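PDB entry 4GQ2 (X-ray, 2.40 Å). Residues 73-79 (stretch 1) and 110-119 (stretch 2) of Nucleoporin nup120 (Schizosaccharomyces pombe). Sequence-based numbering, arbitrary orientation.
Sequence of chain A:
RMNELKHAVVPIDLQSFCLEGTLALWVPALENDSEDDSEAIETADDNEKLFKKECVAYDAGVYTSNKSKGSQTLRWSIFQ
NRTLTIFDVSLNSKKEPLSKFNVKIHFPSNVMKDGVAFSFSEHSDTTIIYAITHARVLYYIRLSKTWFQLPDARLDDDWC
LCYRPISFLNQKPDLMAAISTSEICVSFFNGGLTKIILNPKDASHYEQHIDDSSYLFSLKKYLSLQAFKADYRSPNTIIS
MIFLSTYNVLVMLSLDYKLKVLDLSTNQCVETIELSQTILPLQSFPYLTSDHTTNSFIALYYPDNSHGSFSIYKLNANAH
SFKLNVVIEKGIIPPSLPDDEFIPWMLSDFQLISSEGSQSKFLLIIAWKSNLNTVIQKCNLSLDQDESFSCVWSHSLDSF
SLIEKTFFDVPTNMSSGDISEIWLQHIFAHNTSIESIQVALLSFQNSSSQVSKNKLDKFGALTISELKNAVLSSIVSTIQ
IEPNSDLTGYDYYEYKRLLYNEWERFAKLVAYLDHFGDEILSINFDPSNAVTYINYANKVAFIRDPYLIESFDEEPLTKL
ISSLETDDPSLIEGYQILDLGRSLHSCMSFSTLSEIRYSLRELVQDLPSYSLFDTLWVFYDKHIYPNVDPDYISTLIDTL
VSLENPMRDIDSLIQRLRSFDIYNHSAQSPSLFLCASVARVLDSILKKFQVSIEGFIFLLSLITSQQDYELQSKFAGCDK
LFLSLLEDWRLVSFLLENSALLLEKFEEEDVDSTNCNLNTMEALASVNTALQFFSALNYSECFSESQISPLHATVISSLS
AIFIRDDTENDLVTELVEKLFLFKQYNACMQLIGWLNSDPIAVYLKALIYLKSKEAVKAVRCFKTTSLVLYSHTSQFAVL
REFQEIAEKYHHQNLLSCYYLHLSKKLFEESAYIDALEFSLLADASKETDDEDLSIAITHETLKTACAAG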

ATOM      1  N   THR A  73      26.617   6.744   1.355  1.00 53.10           N
ATOM      2  CA  THR A  73      26.200   7.614   0.263  1.00 48.63           C
ATOM      3  C   THR A  73      25.110   8.543   0.784  1.00 44.59           C
ATOM      4  O   THR A  73      24.027   8.103   1.165  1.00 47.18           O
ATOM      5  CB  THR A  73      25.722   6.805  -0.962  1.00 49.60           C
ATOM      6  OG1 THR A  73      26.732   5.858  -1.338  1.00 61.23           O
ATOM      7  CG2 THR A  73      25.452   7.715  -2.137  1.00 42.42           C
ATOM      8  N   LEU A  74      25.423   9.833   0.815  1.00 44.58           N
ATOM      9  CA  LEU A  74      24.591  10.810   1.499  1.00 40.65           C
ATOM     10  C   LEU A  74      24.015  11.848   0.558  1.00 43.63           C
ATOM     11  O   LEU A  74      24.721  12.411  -0.275  1.00 39.65           O
ATOM     12  CB  LEU A  74      25.392  11.496   2.609  1.00 40.78           C
ATOM     13  CG  LEU A  74      25.989  10.581   3.687  1.00 45.24           C
ATOM     14  CD1 LEU A  74      26.849  11.397   4.643  1.00 41.36           C
ATOM     15  CD2 LEU A  74      24.901   9.814   4.441  1.00 40.83           C
ATOM     16  N   ARG A  75      22.724  12.109   0.709  1.00 37.74           N
ATOM     17  CA  ARG A  75      22.068  13.103  -0.104  1.00 40.13           C
ATOM     18  C   ARG A  75      21.753  14.344   0.719  1.00 38.68           C
ATOM     19  O   ARG A  75      21.011  14.284   1.703  1.00 41.59           O
ATOM     20  CB  ARG A  75      20.811  12.512  -0.752  1.00 43.07           C
ATOM     21  CG  ARG A  75      19.747  13.518  -1.153  1.00 35.22           C
ATOM     22  CD  ARG A  75      20.146  14.379  -2.339  1.00 34.19           C
ATOM     23  NE  ARG A  75      19.208  15.493  -2.440  1.00 37.13           N
ATOM     24  CZ  ARG A  75      18.213  15.564  -3.316  1.00 36.06           C
ATOM     25  NH1 ARG A  75      18.033  14.598  -4.212  1.00 31.34           N
ATOM     26  NH2 ARG A  75      17.396  16.611  -3.294  1.00 33.88           N
ATOM     27  N   TRP A  76      22.338  15.466   0.303  1.00 37.66           N
ATOM     28  CA  TRP A  76      22.125  16.747   0.961  1.00 33.62           C
ATOM     29  C   TRP A  76      21.234  17.614   0.141  1.00 35.64           C
ATOM     30  O   TRP A  76      21.233  17.539  -1.088  1.00 37.02           O
ATOM     31  CB  TRP A  76      23.445  17.465   1.221  1.00 39.49           C
ATOM     32  CG  TRP A  76      24.261  17.760  -0.018  1.00 37.72           C
ATOM     33  CD1 TRP A  76      25.200  16.936  -0.628  1.00 37.05           C
ATOM     34  CD2 TRP A  76      24.253  18.988  -0.830  1.00 31.67           C
ATOM     35  NE1 TRP A  76      25.753  17.546  -1.728  1.00 37.85           N
ATOM     36  CE2 TRP A  76      25.235  18.775  -1.905  1.00 35.02           C
ATOM     37  CE3 TRP A  76      23.565  20.193  -0.776  1.00 33.10           C
ATOM     38  CZ2 TRP A  76      25.490  19.742  -2.878  1.00 33.62           C
ATOM     39  CZ3 TRP A  76      23.834  21.169  -1.759  1.00 35.81           C
ATOM     40  CH2 TRP A  76      24.770  20.946  -2.784  1.00 30.23           C
ATOM     41  N   SER A  77      20.450  18.439   0.821  1.00 33.46           N
ATOM     42  CA  SER A  77      19.599  19.409   0.152  1.00 34.99           C
ATOM     43  C   SER A  77      19.603  20.674   1.000  1.00 34.11           C
ATOM     44  O   SER A  77      19.790  20.609   2.222  1.00 33.82           O
ATOM     45  CB  SER A  77      18.173  18.856  -0.003  1.00 35.26           C
ATOM     46  OG  SER A  77      18.176  17.579  -0.639  1.00 35.45           O
ATOM     47  N   ILE A  78      19.420  21.822   0.355  1.00 34.89           N
ATOM     48  CA  ILE A  78      19.338  23.095   1.069  1.00 40.16           C
ATOM     49  C   ILE A  78      18.078  23.877   0.690  1.00 38.60           C
ATOM     50  O   ILE A  78      17.678  23.905  -0.472  1.00 41.96           O
ATOM     51  CB  ILE A  78      20.615  23.958   0.902  1.00 38.48           C
ATOM     52  CG1 ILE A  78      20.922  24.233  -0.582  1.00 35.34           C
ATOM     53  CG2 ILE A  78      21.793  23.308   1.621  1.00 30.99           C
ATOM     54  CD1 ILE A  78      22.124  25.139  -0.794  1.00 37.92           C
ATOM     55  N   PHE A  79      17.469  24.510   1.688  1.00 36.59           N
ATOM     56  CA  PHE A  79      16.154  25.138   1.540  1.00 40.81           C
ATOM     57  C   PHE A  79      16.159  26.597   2.008  1.00 43.49           C
ATOM     58  O   PHE A  79      17.021  27.012   2.779  1.00 45.57           O
ATOM     59  CB  PHE A  79      15.093  24.323   2.304  1.00 40.46           C
ATOM     60  CG  PHE A  79      15.041  22.869   1.906  1.00 35.63           C
ATOM     61  CD1 PHE A  79      15.888  21.939   2.500  1.00 39.15           C
ATOM     62  CD2 PHE A  79      14.158  22.434   0.922  1.00 31.74           C
ATOM     63  CE1 PHE A  79      15.850  20.599   2.124  1.00 35.85           C
ATOM     64  CE2 PHE A  79      14.112  21.095   0.547  1.00 29.93           C
ATOM     65  CZ  PHE A  79      14.961  20.179   1.149  1.00 25.91           C
TER
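Stretch 2, residues 110-119: NVMKDGVAFS

Stretch 2 packs on strand 73-79 through side chains, with no direct hydrogen bond between them. Its strand 115-119 runs nearly antiparallel, at 165°, and 9.2 Å away at closest approach, a spacing that leaves room for interleaved side chains. Before it, the chain turns a corner through a type II beta turn from Met 112 to Gly 115. Glycine suits the last position, since a CB there would lie 2.3 Å from Met 112 O.

Alternation along the extended strand points Leu 74, Trp 76 and Ile 78 toward stretch 2, while Arg 75 and Ser 77 point away, where Arg 75 NE donates to Ser 77 OG (2.9 Å). Trp 76, chi1 p and chi2 -88°, lays its six-membered ring beneath Val 116, whose CB stands 3.8 Å from the ring centroid, nearly on the normal. Val 116 is t, and its compact branched side chain also reaches Ile 78, CG2 to CG2 at 4.0 Å. Phe 118, chi1 m, brings CE1 to 3.3 Å from Trp 76 CD1, the rings slid apart; its CE2 lies 4.5 Å from Leu 74 CD1. Ile 78, p then t, places CG2 4.0 Å from Val 111 CB and extends CD1 to 3.8 Å from Met 112 O. A water bridges Phe 79 O (2.9 Å) and Val 111 N (3.1 Å).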

ATOM      1  N   ASN A 110      20.908  31.583   5.071  1.00 44.75           N
ATOM      2  CA  ASN A 110      20.796  30.579   4.014  1.00 41.79           C
ATOM      3  C   ASN A 110      22.145  30.106   3.480  1.00 50.94           C
ATOM      4  O   ASN A 110      22.992  30.922   3.126  1.00 51.63           O
ATOM      5  CB  ASN A 110      19.942  31.105   2.847  1.00 41.24           C
ATOM      6  CG  ASN A 110      18.446  30.914   3.071  1.00 44.69           C
ATOM      7  OD1 ASN A 110      18.013  29.943   3.687  1.00 49.89           O
ATOM      8  ND2 ASN A 110      17.648  31.841   2.556  1.00 43.74           N
ATOM      9  N   VAL A 111      22.343  28.789   3.423  1.00 47.33           N
ATOM     10  CA  VAL A 111      23.503  28.231   2.738  1.00 48.01           C
ATOM     11  C   VAL A 111      23.445  28.696   1.285  1.00 49.45           C
ATOM     12  O   VAL A 111      22.384  28.679   0.667  1.00 54.11           O
ATOM     13  CB  VAL A 111      23.535  26.689   2.804  1.00 46.41           C
ATOM     14  CG1 VAL A 111      24.780  26.150   2.118  1.00 40.34           C
ATOM     15  CG2 VAL A 111      23.486  26.208   4.249  1.00 43.95           C
ATOM     16  N   MET A 112      24.576  29.142   0.752  1.00 46.37           N
ATOM     17  CA  MET A 112      24.611  29.611  -0.626  1.00 40.98           C
ATOM     18  C   MET A 112      24.629  28.443  -1.601  1.00 36.14           C
ATOM     19  O   MET A 112      25.118  27.355  -1.281  1.00 35.09           O
ATOM     20  CB  MET A 112      25.809  30.542  -0.878  1.00 40.87           C
ATOM     21  CG  MET A 112      27.160  29.848  -0.963  1.00 44.20           C
ATOM     22  SD  MET A 112      28.432  30.917  -1.665  1.00 45.06           S
ATOM     23  CE  MET A 112      29.709  29.727  -2.089  1.00 33.63           C
ATOM     24  N   LYS A 113      24.080  28.688  -2.785  1.00 33.80           N
ATOM     25  CA  LYS A 113      24.142  27.761  -3.896  1.00 38.43           C
ATOM     26  C   LYS A 113      25.611  27.424  -4.162  1.00 42.56           C
ATOM     27  O   LYS A 113      26.483  28.303  -4.105  1.00 49.90           O
ATOM     28  CB  LYS A 113      23.474  28.409  -5.116  1.00 44.54           C
ATOM     29  CG  LYS A 113      23.639  27.668  -6.430  1.00 55.62           C
ATOM     30  CD  LYS A 113      22.475  26.737  -6.726  1.00 68.07           C
ATOM     31  CE  LYS A 113      22.516  26.239  -8.167  1.00 56.49           C
ATOM     32  NZ  LYS A 113      23.574  25.209  -8.380  1.00 59.98           N
ATOM     33  N   ASP A 114      25.890  26.147  -4.410  1.00 43.37           N
ATOM     34  CA  ASP A 114      27.266  25.658  -4.560  1.00 49.53           C
ATOM     35  C   ASP A 114      28.063  25.862  -3.274  1.00 52.77           C
ATOM     36  O   ASP A 114      29.295  25.846  -3.293  1.00 43.48           O
ATOM     37  CB  ASP A 114      27.970  26.342  -5.738  1.00 48.89           C
ATOM     38  CG  ASP A 114      27.171  26.259  -7.015  1.00 47.54           C
ATOM     39  OD1 ASP A 114      27.124  25.173  -7.616  1.00 56.62           O
ATOM     40  OD2 ASP A 114      26.583  27.278  -7.417  1.00 50.08           O
ATOM     41  N   GLY A 115      27.344  26.045  -2.165  1.00 49.50           N
ATOM     42  CA  GLY A 115      27.956  26.323  -0.873  1.00 43.20           C
ATOM     43  C   GLY A 115      28.081  25.140   0.070  1.00 44.18           C
ATOM     44  O   GLY A 115      28.252  25.331   1.270  1.00 53.36           O
ATOM     45  N   VAL A 116      28.010  23.922  -0.469  1.00 36.75           N
ATOM     46  CA  VAL A 116      28.157  22.709   0.336  1.00 36.30           C
ATOM     47  C   VAL A 116      29.215  21.809  -0.302  1.00 39.79           C
ATOM     48  O   VAL A 116      29.133  21.483  -1.481  1.00 40.76           O
ATOM     49  CB  VAL A 116      26.819  21.934   0.473  1.00 38.72           C
ATOM     50  CG1 VAL A 116      26.992  20.709   1.359  1.00 37.86           C
ATOM     51  CG2 VAL A 116      25.713  22.823   1.031  1.00 33.27           C
ATOM     52  N   ALA A 117      30.208  21.415   0.485  1.00 36.67           N
ATOM     53  CA  ALA A 117      31.290  20.580  -0.002  1.00 40.82           C
ATOM     54  C   ALA A 117      31.621  19.521   1.036  1.00 45.55           C
ATOM     55  O   ALA A 117      31.591  19.786   2.238  1.00 47.97           O
ATOM     56  CB  ALA A 117      32.515  21.431  -0.315  1.00 42.80           C
ATOM     57  N   PHE A 118      31.943  18.327   0.561  1.00 47.88           N
ATOM     58  CA  PHE A 118      32.182  17.183   1.428  1.00 51.72           C
ATOM     59  C   PHE A 118      33.623  16.693   1.345  1.00 54.17           C
ATOM     60  O   PHE A 118      34.282  16.831   0.310  1.00 58.68           O
ATOM     61  CB  PHE A 118      31.256  16.037   1.027  1.00 57.13           C
ATOM     62  CG  PHE A 118      29.854  16.161   1.552  1.00 53.14           C
ATOM     63  CD1 PHE A 118      28.974  17.099   1.026  1.00 50.54           C
ATOM     64  CD2 PHE A 118      29.399  15.306   2.553  1.00 52.91           C
ATOM     65  CE1 PHE A 118      27.677  17.198   1.508  1.00 46.89           C
ATOM     66  CE2 PHE A 118      28.100  15.398   3.034  1.00 51.27           C
ATOM     67  CZ  PHE A 118      27.241  16.349   2.512  1.00 52.46           C
ATOM     68  N   SER A 119      34.100  16.114   2.441  1.00 52.08           N
ATOM     69  CA  SER A 119      35.386  15.421   2.462  1.00 53.70           C
ATOM     70  C   SER A 119      35.366  14.305   3.505  1.00 61.06           C
ATOM     71  O   SER A 119      34.624  14.374   4.487  1.00 60.13           O
ATOM     72  CB  SER A 119      36.528  16.396   2.746  1.00 58.01           C
ATOM     73  OG  SER A 119      37.777  15.808   2.424  1.00 57.67           O
TER
HETATM   74  O   HOH W   1      19.835  26.918   3.646  1.00 41.59           O